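PDB 2VOA: exodeoxyribonuclease III from Archaeoglobus fulgidus, which probably cleaves DNA at abasic sites as a metal-dependent AP endonuclease of the exonuclease III family, and may also act as a 3'-5' exonuclease on double-stranded DNA. Local coordinates for residues A[14-19]-A[45-50]; A[41-46]-A[53-58]. The protein carries 1 engineered substitution. All coordinates share one frame; numbering follows the deposited sequence.

Contact 1. Residues A[14-19]-A[45-50]; sequences SRLHIV and EADFHR. With nucleotides of chain C.
Two helices lying over one sheet of the DNase I-like sandwich, 16-26 and the short 45-49, meet where Leu16 and Val19 of the first reach Asp47 and Phe48 of the second. The two methyls of Leu16 divide the work. Leu16 CD1 rests against the carboxylate of Asp47, with Asp47 OD1 at 3.4 Å, while Leu16 CD2 turns to the neighbouring ring and lies 4.1 Å from Phe48 CE1. One helical turn on, Val19 adds CG1, carried anti to its own backbone N (chi1 170°), and this methyl comes within 4.0 Å of Phe48 CE2. Both aliphatic groups approach the ring at a slant. No hydrogen bond links 14-19 to 45-50; side-chain packing joins them, and Phe48 also leans on Ile20, Leu23 and, beneath the helices, Met33 of strand 30-34. In one of the two modelled conformers of Arg50, its NH2 lies 3.1 Å from Asp47 OD1, a salt bridge that remains doubtful.

At its N-terminal end the first helix meets DNA, and neighbouring residues hold successive phosphates. Arg15 occupies the N-cap position, and its side chain, bent at chi2 and chi3, presents the edge of the guanidinium to the phosphate of DG3 of chain C. Arg15 NH1 gives OP1 of DG3 of chain C a nearly straight bond of 3.0 Å (165°), and Arg15 NH2 reaches the bridging O5' of the same nucleotide at 3.1 Å. Backbone carbonyls of Val9, Asn10 and Lys244 take further N-H groups of this guanidinium and are likely to hold it turned toward the DNA. Ser14 grips the next phosphate, its OG donating to OP1 of DG4 of chain C at 2.7 Å.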
ATOM      1  N   SER A  14      -6.809  -6.265  -1.184  1.00 30.15           N
ATOM      2  CA  SER A  14      -5.411  -6.024  -0.799  1.00 30.62           C
ATOM      3  C   SER A  14      -4.534  -7.288  -0.846  1.00 30.18           C
ATOM      4  O   SER A  14      -3.373  -7.232  -0.447  1.00 30.82           O
ATOM      5  CB  SER A  14      -5.340  -5.402   0.594  1.00 30.48           C
ATOM      6  OG  SER A  14      -5.761  -4.051   0.547  1.00 33.84           O
ATOM      7  N   ARG A  15      -5.070  -8.402  -1.358  1.00 29.24           N
ATOM      8  CA  ARG A  15      -4.347  -9.688  -1.351  1.00 28.75           C
ATOM      9  C   ARG A  15      -4.365 -10.459  -2.681  1.00 28.61           C
ATOM     10  O   ARG A  15      -3.909 -11.615  -2.740  1.00 28.49           O
ATOM     11  CB  ARG A  15      -4.854 -10.590  -0.208  1.00 29.39           C
ATOM     12  CG  ARG A  15      -3.754 -11.434   0.499  1.00 28.80           C
ATOM     13  CD  ARG A  15      -2.738 -10.529   1.228  1.00 29.34           C
ATOM     14  NE  ARG A  15      -3.417  -9.726   2.252  1.00 29.34           N
ATOM     15  CZ  ARG A  15      -2.919  -8.648   2.840  1.00 29.40           C
ATOM     16  NH1 ARG A  15      -1.708  -8.207   2.527  1.00 29.38           N
ATOM     17  NH2 ARG A  15      -3.652  -8.003   3.753  1.00 29.34           N
ATOM     18  N   LEU A  16      -4.877  -9.831  -3.741  1.00 28.68           N
ATOM     19  CA  LEU A  16      -4.896 -10.487  -5.061  1.00 29.22           C
ATOM     20  C   LEU A  16      -3.491 -10.842  -5.544  1.00 29.06           C
ATOM     21  O   LEU A  16      -3.298 -11.850  -6.240  1.00 28.77           O
ATOM     22  CB  LEU A  16      -5.620  -9.623  -6.103  1.00 29.02           C
ATOM     23  CG  LEU A  16      -7.134  -9.440  -5.907  1.00 29.13           C
ATOM     24  CD1 LEU A  16      -7.671  -8.395  -6.873  1.00 29.73           C
ATOM     25  CD2 LEU A  16      -7.907 -10.771  -6.058  1.00 31.55           C
ATOM     26  N   HIS A  17      -2.508 -10.032  -5.160  1.00 27.89           N
ATOM     27  CA  HIS A  17      -1.126 -10.286  -5.560  1.00 29.03           C
ATOM     28  C   HIS A  17      -0.590 -11.584  -4.942  1.00 28.88           C
ATOM     29  O   HIS A  17       0.448 -12.088  -5.391  1.00 29.84           O
ATOM     30  CB  HIS A  17      -0.224  -9.111  -5.177  1.00 28.51           C
ATOM     31  CG  HIS A  17      -0.037  -8.965  -3.699  1.00 29.11           C
ATOM     32  ND1 HIS A  17      -1.003  -8.423  -2.875  1.00 29.08           N
ATOM     33  CD2 HIS A  17       0.991  -9.321  -2.893  1.00 29.02           C
ATOM     34  CE1 HIS A  17      -0.566  -8.434  -1.626  1.00 29.24           C
ATOM     35  NE2 HIS A  17       0.644  -8.969  -1.612  1.00 27.41           N
ATOM     36  N   ILE A  18      -1.277 -12.088  -3.908  1.00 28.66           N
ATOM     37  CA  ILE A  18      -0.962 -13.374  -3.290  1.00 28.67           C
ATOM     38  C   ILE A  18      -1.893 -14.447  -3.849  1.00 28.90           C
ATOM     39  O   ILE A  18      -1.436 -15.472  -4.327  1.00 29.29           O
ATOM     40  CB  ILE A  18      -1.147 -13.367  -1.720  1.00 28.94           C
ATOM     41  CG1 ILE A  18      -0.222 -12.343  -1.047  1.00 30.39           C
ATOM     42  CG2 ILE A  18      -0.908 -14.757  -1.144  1.00 29.57           C
ATOM     43  CD1 ILE A  18       1.262 -12.599  -1.270  1.00 28.71           C
ATOM     44  N   VAL A  19      -3.200 -14.198  -3.771  1.00 28.21           N
ATOM     45  CA  VAL A  19      -4.207 -15.257  -3.998  1.00 28.16           C
ATOM     46  C   VAL A  19      -4.155 -15.743  -5.449  1.00 28.43           C
ATOM     47  O   VAL A  19      -4.145 -16.944  -5.718  1.00 28.65           O
ATOM     48  CB  VAL A  19      -5.625 -14.756  -3.655  1.00 27.96           C
ATOM     49  CG1 VAL A  19      -6.703 -15.763  -4.113  1.00 28.62           C
ATOM     50  CG2 VAL A  19      -5.732 -14.464  -2.160  1.00 29.01           C
ATOM     51  N   GLU A  45     -14.296 -10.214  -8.891  1.00 31.37           N
ATOM     52  CA  GLU A  45     -14.536 -11.530  -9.496  1.00 31.87           C
ATOM     53  C   GLU A  45     -13.786 -11.786 -10.800  1.00 31.01           C
ATOM     54  O   GLU A  45     -13.414 -12.930 -11.086  1.00 30.91           O
ATOM     55  CB  GLU A  45     -16.029 -11.885  -9.621  1.00 32.73           C
ATOM     56  CG  GLU A  45     -16.925 -10.863 -10.218  1.00 36.24           C
ATOM     57  CD  GLU A  45     -18.143 -11.506 -10.877  1.00 39.83           C
ATOM     58  OE1 GLU A  45     -18.583 -10.971 -11.907  1.00 43.72           O
ATOM     59  OE2 GLU A  45     -18.630 -12.559 -10.391  1.00 39.95           O
ATOM     60  N   ALA A  46     -13.553 -10.719 -11.567  1.00 30.03           N
ATOM     61  CA  ALA A  46     -12.876 -10.812 -12.864  1.00 29.87           C
ATOM     62  C   ALA A  46     -11.471 -11.392 -12.711  1.00 30.00           C
ATOM     63  O   ALA A  46     -11.031 -12.176 -13.549  1.00 29.11           O
ATOM     64  CB  ALA A  46     -12.834  -9.448 -13.536  1.00 30.21           C
ATOM     65  N   ASP A  47     -10.796 -11.045 -11.610  1.00 30.12           N
ATOM     66  CA  ASP A  47      -9.431 -11.513 -11.350  1.00 30.09           C
ATOM     67  C   ASP A  47      -9.389 -13.042 -11.234  1.00 29.27           C
ATOM     68  O   ASP A  47      -8.388 -13.669 -11.583  1.00 29.49           O
ATOM     69  CB  ASP A  47      -8.872 -10.886 -10.064  1.00 30.84           C
ATOM     70  CG  ASP A  47      -8.695  -9.396 -10.170  1.00 33.35           C
ATOM     71  OD1 ASP A  47      -7.527  -8.953 -10.251  1.00 37.87           O
ATOM     72  OD2 ASP A  47      -9.711  -8.663 -10.185  1.00 36.74           O
ATOM     73  N   PHE A  48     -10.475 -13.626 -10.734  1.00 28.79           N
ATOM     74  CA  PHE A  48     -10.592 -15.088 -10.619  1.00 28.34           C
ATOM     75  C   PHE A  48     -10.971 -15.715 -11.951  1.00 28.14           C
ATOM     76  O   PHE A  48     -10.404 -16.732 -12.341  1.00 28.14           O
ATOM     77  CB  PHE A  48     -11.620 -15.443  -9.566  1.00 28.55           C
ATOM     78  CG  PHE A  48     -11.161 -15.153  -8.173  1.00 28.95           C
ATOM     79  CD1 PHE A  48     -11.342 -13.880  -7.614  1.00 28.92           C
ATOM     80  CD2 PHE A  48     -10.552 -16.147  -7.421  1.00 31.02           C
ATOM     81  CE1 PHE A  48     -10.914 -13.616  -6.296  1.00 28.86           C
ATOM     82  CE2 PHE A  48     -10.110 -15.894  -6.116  1.00 29.50           C
ATOM     83  CZ  PHE A  48     -10.294 -14.621  -5.555  1.00 29.76           C
ATOM     84  N   HIS A  49     -11.943 -15.117 -12.633  1.00 28.09           N
ATOM     85  CA  HIS A  49     -12.358 -15.606 -13.955  1.00 28.54           C
ATOM     86  C   HIS A  49     -11.168 -15.698 -14.910  1.00 28.51           C
ATOM     87  O   HIS A  49     -11.041 -16.659 -15.677  1.00 28.90           O
ATOM     88  CB  HIS A  49     -13.377 -14.682 -14.610  1.00 29.25           C
ATOM     89  CG  HIS A  49     -14.704 -14.637 -13.929  1.00 30.72           C
ATOM     90  ND1 HIS A  49     -15.051 -15.468 -12.888  1.00 33.52           N
ATOM     91  CD2 HIS A  49     -15.795 -13.877 -14.188  1.00 31.82           C
ATOM     92  CE1 HIS A  49     -16.284 -15.188 -12.501  1.00 33.52           C
ATOM     93  NE2 HIS A  49     -16.758 -14.229 -13.276  1.00 35.64           N
ATOM     94  N   ARG A  50     -10.309 -14.683 -14.875  1.00 28.60           N
ATOM     95  CA  ARG A  50      -9.191 -14.597 -15.824  1.00 29.14           C
ATOM     96  C   ARG A  50      -8.162 -15.739 -15.676  1.00 28.89           C
ATOM     97  O   ARG A  50      -7.414 -16.040 -16.602  1.00 27.98           O
ATOM     98  CB  ARG A  50      -8.550 -13.201 -15.792  1.00 29.56           C
ATOM     99  CG  ARG A  50      -9.532 -12.096 -16.245  1.00 30.65           C
ATOM    100  CD  ARG A  50      -8.915 -10.701 -16.108  0.50 29.70           C
ATOM    101  NE  ARG A  50      -8.057 -10.568 -14.929  0.50 32.10           N
ATOM    102  CZ  ARG A  50      -7.788  -9.421 -14.311  0.50 30.84           C
ATOM    103  NH1 ARG A  50      -8.321  -8.281 -14.741  0.50 30.41           N
ATOM    104  NH2 ARG A  50      -6.981  -9.414 -13.261  0.50 28.87           N
TER
ATOM    105  P    DG C   3      -1.691  -4.752   4.613  1.00 28.92           P
ATOM    106  OP1  DG C   3      -0.884  -5.944   4.261  1.00 30.83           O
ATOM    107  OP2  DG C   3      -1.323  -3.403   4.086  1.00 29.16           O
ATOM    108  O5'  DG C   3      -3.212  -4.989   4.211  1.00 29.68           O
ATOM    109  C5'  DG C   3      -4.208  -3.989   4.265  1.00 30.61           C
ATOM    110  C4'  DG C   3      -5.404  -4.601   4.956  1.00 32.14           C
ATOM    111  O4'  DG C   3      -5.102  -4.827   6.358  1.00 31.23           O
ATOM    112  C3'  DG C   3      -6.649  -3.736   4.942  1.00 30.64           C
ATOM    113  O3'  DG C   3      -7.364  -3.955   3.757  1.00 30.97           O
ATOM    114  C2'  DG C   3      -7.388  -4.287   6.161  1.00 31.44           C
ATOM    115  C1'  DG C   3      -6.221  -4.386   7.122  1.00 30.59           C
ATOM    116  N9   DG C   3      -5.878  -3.159   7.864  1.00 31.49           N
ATOM    117  C8   DG C   3      -4.740  -2.393   7.730  1.00 31.09           C
ATOM    118  N7   DG C   3      -4.693  -1.360   8.524  1.00 31.45           N
ATOM    119  C5   DG C   3      -5.879  -1.428   9.244  1.00 30.07           C
ATOM    120  C6   DG C   3      -6.381  -0.568  10.264  1.00 30.39           C
ATOM    121  O6   DG C   3      -5.841   0.443  10.737  1.00 30.59           O
ATOM    122  N1   DG C   3      -7.630  -0.987  10.733  1.00 30.74           N
ATOM    123  C2   DG C   3      -8.293  -2.109  10.277  1.00 30.64           C
ATOM    124  N2   DG C   3      -9.483  -2.367  10.833  1.00 30.71           N
ATOM    125  N3   DG C   3      -7.829  -2.923   9.314  1.00 30.47           N
ATOM    126  C4   DG C   3      -6.617  -2.532   8.851  1.00 30.40           C
ATOM    127  P    DG C   4      -7.813  -2.746   2.802  1.00 29.18           P
ATOM    128  OP1  DG C   4      -8.164  -3.346   1.497  1.00 26.98           O
ATOM    129  OP2  DG C   4      -6.793  -1.665   2.874  1.00 30.64           O
ATOM    130  O5'  DG C   4      -9.152  -2.196   3.473  1.00 29.83           O
ATOM    131  C5'  DG C   4     -10.261  -3.082   3.693  1.00 30.73           C
ATOM    132  C4'  DG C   4     -11.115  -2.617   4.860  1.00 28.99           C
ATOM    133  O4'  DG C   4     -10.330  -2.627   6.065  1.00 28.63           O
ATOM    134  C3'  DG C   4     -11.646  -1.187   4.764  1.00 27.26           C
ATOM    135  O3'  DG C   4     -12.822  -1.182   3.990  1.00 27.67           O
ATOM    136  C2'  DG C   4     -11.945  -0.899   6.241  1.00 27.29           C
ATOM    137  C1'  DG C   4     -10.732  -1.552   6.908  1.00 28.59           C
ATOM    138  N9   DG C   4      -9.610  -0.624   7.137  1.00 27.43           N
ATOM    139  C8   DG C   4      -8.393  -0.576   6.486  1.00 27.84           C
ATOM    140  N7   DG C   4      -7.591   0.358   6.930  1.00 27.94           N
ATOM    141  C5   DG C   4      -8.322   1.000   7.949  1.00 28.01           C
ATOM    142  C6   DG C   4      -7.998   2.101   8.804  1.00 29.14           C
ATOM    143  O6   DG C   4      -6.949   2.775   8.834  1.00 29.84           O
ATOM    144  N1   DG C   4      -9.035   2.435   9.688  1.00 28.69           N
ATOM    145  C2   DG C   4     -10.244   1.759   9.753  1.00 28.68           C
ATOM    146  N2   DG C   4     -11.143   2.191  10.662  1.00 27.56           N
ATOM    147  N3   DG C   4     -10.554   0.731   8.958  1.00 28.42           N
ATOM    148  C4   DG C   4      -9.555   0.393   8.089  1.00 28.22           C
TER

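Contact 2. Residues A[41-46]-A[53-58]; sequences RKFPEA and YHVVFS
Phe43 carries CG anti to its backbone N (chi1 -172°), whereas Phe57 holds CG between its backbone N and carbonyl carbon (chi1 43°), and these two settings lay the rings over one another. They form an offset stack with planes only 1° from parallel and centroids 4.4 Å apart. The offset brings each CB over the partner's face: Phe43 CB sits 3.8 Å from the centroid of the Phe57 ring, and Phe57 CB sits 4.0 Å from that of Phe43, two reciprocal CH-pi contacts. On its other face the Phe43 ring carries CD of Pro44, the centre of an inverse gamma turn, and is thus sandwiched between that proline and Phe57. Strand 54-60 is an outermost strand of one sheet of the DNase I-like sandwich, and it returns alongside the segment that leads into helix 45-49. Alternate strand residues, Val55 and Phe57, face this segment. Val55 CG2 touches the Phe43 ring at CE2, 3.7 Å away, while Val55 CG1 packs against Glu45 CB at 3.6 Å. The Glu45 chain then runs on, extended beyond CG, to bring OE2 to the rim of Phe57, 3.7 Å from CE2; the carboxylate plane stands nearly perpendicular to that of the ring. A serine in place of Phe57 would probably leave one face of the Phe43 ring without its stacking partner and open a gap beside the Glu45 carboxylate. Ala67 of the neighbouring strand 63-70 touches both phenylalanines and extends the apolar patch into the sheet.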
ATOM      1  N   ARG A  41     -20.900  -6.049  -4.482  1.00 31.51           N
ATOM      2  CA  ARG A  41     -20.780  -5.277  -5.731  1.00 30.93           C
ATOM      3  C   ARG A  41     -19.349  -4.804  -6.071  1.00 30.75           C
ATOM      4  O   ARG A  41     -19.087  -4.344  -7.196  1.00 31.07           O
ATOM      5  CB  ARG A  41     -21.751  -4.092  -5.710  1.00 30.33           C
ATOM      6  CG  ARG A  41     -21.432  -3.043  -4.675  1.00 31.92           C
ATOM      7  CD  ARG A  41     -22.371  -1.850  -4.808  1.00 37.16           C
ATOM      8  NE  ARG A  41     -21.982  -0.770  -3.907  1.00 40.49           N
ATOM      9  CZ  ARG A  41     -21.227   0.268  -4.257  1.00 41.13           C
ATOM     10  NH1 ARG A  41     -20.761   0.378  -5.493  1.00 40.66           N
ATOM     11  NH2 ARG A  41     -20.932   1.195  -3.356  1.00 43.12           N
ATOM     12  N   LYS A  42     -18.436  -4.911  -5.105  1.00 30.54           N
ATOM     13  CA  LYS A  42     -17.025  -4.551  -5.304  1.00 31.06           C
ATOM     14  C   LYS A  42     -16.088  -5.772  -5.213  1.00 31.09           C
ATOM     15  O   LYS A  42     -14.855  -5.641  -5.255  1.00 31.57           O
ATOM     16  CB  LYS A  42     -16.587  -3.484  -4.298  1.00 30.95           C
ATOM     17  CG  LYS A  42     -17.291  -2.147  -4.430  1.00 31.35           C
ATOM     18  CD  LYS A  42     -16.641  -1.098  -3.552  1.00 33.15           C
ATOM     19  CE  LYS A  42     -17.333   0.252  -3.725  1.00 34.36           C
ATOM     20  NZ  LYS A  42     -16.614   1.379  -3.056  1.00 37.13           N
ATOM     21  N   PHE A  43     -16.656  -6.963  -5.102  1.00 30.62           N
ATOM     22  CA  PHE A  43     -15.790  -8.149  -5.055  1.00 30.30           C
ATOM     23  C   PHE A  43     -15.059  -8.267  -6.405  1.00 30.54           C
ATOM     24  O   PHE A  43     -15.685  -8.140  -7.455  1.00 30.30           O
ATOM     25  CB  PHE A  43     -16.561  -9.426  -4.730  1.00 30.57           C
ATOM     26  CG  PHE A  43     -15.669 -10.615  -4.484  1.00 29.87           C
ATOM     27  CD1 PHE A  43     -15.328 -10.998  -3.172  1.00 30.99           C
ATOM     28  CD2 PHE A  43     -15.138 -11.328  -5.552  1.00 31.92           C
ATOM     29  CE1 PHE A  43     -14.502 -12.075  -2.952  1.00 31.83           C
ATOM     30  CE2 PHE A  43     -14.307 -12.403  -5.339  1.00 31.37           C
ATOM     31  CZ  PHE A  43     -13.981 -12.773  -4.042  1.00 32.39           C
ATOM     32  N   PRO A  44     -13.727  -8.475  -6.375  1.00 30.67           N
ATOM     33  CA  PRO A  44     -12.943  -8.568  -7.627  1.00 30.84           C
ATOM     34  C   PRO A  44     -13.101  -9.932  -8.368  1.00 31.05           C
ATOM     35  O   PRO A  44     -12.138 -10.707  -8.485  1.00 30.43           O
ATOM     36  CB  PRO A  44     -11.504  -8.362  -7.136  1.00 30.25           C
ATOM     37  CG  PRO A  44     -11.503  -9.005  -5.729  1.00 28.80           C
ATOM     38  CD  PRO A  44     -12.874  -8.626  -5.167  1.00 30.88           C
ATOM     39  N   GLU A  45     -14.296 -10.214  -8.891  1.00 31.37           N
ATOM     40  CA  GLU A  45     -14.536 -11.530  -9.496  1.00 31.87           C
ATOM     41  C   GLU A  45     -13.786 -11.786 -10.800  1.00 31.01           C
ATOM     42  O   GLU A  45     -13.414 -12.930 -11.086  1.00 30.91           O
ATOM     43  CB  GLU A  45     -16.029 -11.885  -9.621  1.00 32.73           C
ATOM     44  CG  GLU A  45     -16.925 -10.863 -10.218  1.00 36.24           C
ATOM     45  CD  GLU A  45     -18.143 -11.506 -10.877  1.00 39.83           C
ATOM     46  OE1 GLU A  45     -18.583 -10.971 -11.907  1.00 43.72           O
ATOM     47  OE2 GLU A  45     -18.630 -12.559 -10.391  1.00 39.95           O
ATOM     48  N   ALA A  46     -13.553 -10.719 -11.567  1.00 30.03           N
ATOM     49  CA  ALA A  46     -12.876 -10.812 -12.864  1.00 29.87           C
ATOM     50  C   ALA A  46     -11.471 -11.392 -12.711  1.00 30.00           C
ATOM     51  O   ALA A  46     -11.031 -12.176 -13.549  1.00 29.11           O
ATOM     52  CB  ALA A  46     -12.834  -9.448 -13.536  1.00 30.21           C
ATOM     53  N   TYR A  53     -11.132 -19.546 -12.649  1.00 28.83           N
ATOM     54  CA  TYR A  53     -11.884 -19.868 -11.425  1.00 28.54           C
ATOM     55  C   TYR A  53     -13.251 -19.193 -11.365  1.00 29.27           C
ATOM     56  O   TYR A  53     -13.373 -17.988 -11.590  1.00 29.67           O
ATOM     57  CB  TYR A  53     -11.070 -19.523 -10.165  1.00 27.84           C
ATOM     58  CG  TYR A  53     -10.077 -20.607  -9.820  1.00 26.87           C
ATOM     59  CD1 TYR A  53      -8.836 -20.688 -10.467  1.00 28.74           C
ATOM     60  CD2 TYR A  53     -10.402 -21.580  -8.867  1.00 26.64           C
ATOM     61  CE1 TYR A  53      -7.924 -21.710 -10.165  1.00 27.54           C
ATOM     62  CE2 TYR A  53      -9.483 -22.613  -8.549  1.00 29.20           C
ATOM     63  CZ  TYR A  53      -8.263 -22.662  -9.202  1.00 28.88           C
ATOM     64  OH  TYR A  53      -7.384 -23.680  -8.878  1.00 27.97           O
ATOM     65  N   HIS A  54     -14.273 -19.983 -11.050  1.00 29.07           N
ATOM     66  CA  HIS A  54     -15.538 -19.442 -10.579  1.00 29.31           C
ATOM     67  C   HIS A  54     -15.300 -18.912  -9.187  1.00 28.94           C
ATOM     68  O   HIS A  54     -14.424 -19.411  -8.469  1.00 27.70           O
ATOM     69  CB  HIS A  54     -16.607 -20.533 -10.518  1.00 29.71           C
ATOM     70  CG  HIS A  54     -16.971 -21.088 -11.856  1.00 32.20           C
ATOM     71  ND1 HIS A  54     -16.371 -22.210 -12.389  1.00 35.36           N
ATOM     72  CD2 HIS A  54     -17.868 -20.668 -12.772  1.00 31.32           C
ATOM     73  CE1 HIS A  54     -16.884 -22.455 -13.583  1.00 33.20           C
ATOM     74  NE2 HIS A  54     -17.796 -21.536 -13.838  1.00 35.99           N
ATOM     75  N   VAL A  55     -16.084 -17.909  -8.804  1.00 28.75           N
ATOM     76  CA  VAL A  55     -16.027 -17.428  -7.432  1.00 29.20           C
ATOM     77  C   VAL A  55     -17.417 -16.970  -7.003  1.00 29.51           C
ATOM     78  O   VAL A  55     -18.109 -16.223  -7.733  1.00 29.11           O
ATOM     79  CB  VAL A  55     -14.914 -16.341  -7.231  1.00 28.55           C
ATOM     80  CG1 VAL A  55     -15.216 -15.047  -8.007  1.00 27.61           C
ATOM     81  CG2 VAL A  55     -14.652 -16.072  -5.757  1.00 29.79           C
ATOM     82  N   VAL A  56     -17.840 -17.479  -5.852  1.00 28.62           N
ATOM     83  CA  VAL A  56     -19.062 -16.997  -5.183  1.00 28.98           C
ATOM     84  C   VAL A  56     -18.710 -16.278  -3.871  1.00 29.28           C
ATOM     85  O   VAL A  56     -17.684 -16.578  -3.249  1.00 29.11           O
ATOM     86  CB  VAL A  56     -20.108 -18.134  -4.994  1.00 29.97           C
ATOM     87  CG1 VAL A  56     -20.584 -18.652  -6.369  1.00 29.69           C
ATOM     88  CG2 VAL A  56     -19.562 -19.289  -4.197  1.00 28.88           C
ATOM     89  N   PHE A  57     -19.531 -15.302  -3.481  1.00 29.80           N
ATOM     90  CA  PHE A  57     -19.108 -14.417  -2.394  1.00 29.28           C
ATOM     91  C   PHE A  57     -20.248 -13.786  -1.638  1.00 29.03           C
ATOM     92  O   PHE A  57     -21.320 -13.528  -2.194  1.00 28.64           O
ATOM     93  CB  PHE A  57     -18.160 -13.341  -2.933  1.00 29.77           C
ATOM     94  CG  PHE A  57     -18.604 -12.754  -4.253  1.00 29.23           C
ATOM     95  CD1 PHE A  57     -19.483 -11.661  -4.288  1.00 29.64           C
ATOM     96  CD2 PHE A  57     -18.175 -13.321  -5.463  1.00 28.99           C
ATOM     97  CE1 PHE A  57     -19.899 -11.124  -5.508  1.00 32.15           C
ATOM     98  CE2 PHE A  57     -18.599 -12.780  -6.694  1.00 31.22           C
ATOM     99  CZ  PHE A  57     -19.457 -11.682  -6.704  1.00 30.81           C
ATOM    100  N   SER A  58     -19.996 -13.526  -0.354  1.00 28.94           N
ATOM    101  CA  SER A  58     -20.994 -12.920   0.516  1.00 29.59           C
ATOM    102  C   SER A  58     -20.254 -12.052   1.508  1.00 29.95           C
ATOM    103  O   SER A  58     -19.494 -12.558   2.330  1.00 29.68           O
ATOM    104  CB  SER A  58     -21.788 -13.990   1.280  1.00 30.29           C
ATOM    105  OG  SER A  58     -22.886 -13.397   1.974  1.00 30.84           O
TER

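From the N terminus, the chain passes its DNA-contacting turn, enters helix 16-26, runs through strand 30-34 and returns at helix 45-49, where contact 1 closes a loop of 25 intervening residues. Contact 2 closes a much shorter one, six residues, between 41-46 and 53-58, the latter on strand 54-60. The spans 14-50 and 41-58 cross without nesting: 41-44 lie within the loop of contact 1, 45-46 are shared, and 53-58 lie beyond its end. Helix 45-49 bridges helix 16-26 to the edge strand. The packing is continuous: Phe48 CE1 lies 3.7 Å from Phe43 CE2, and Leu16 CD1 lies 3.8 Å from Pro44 CB.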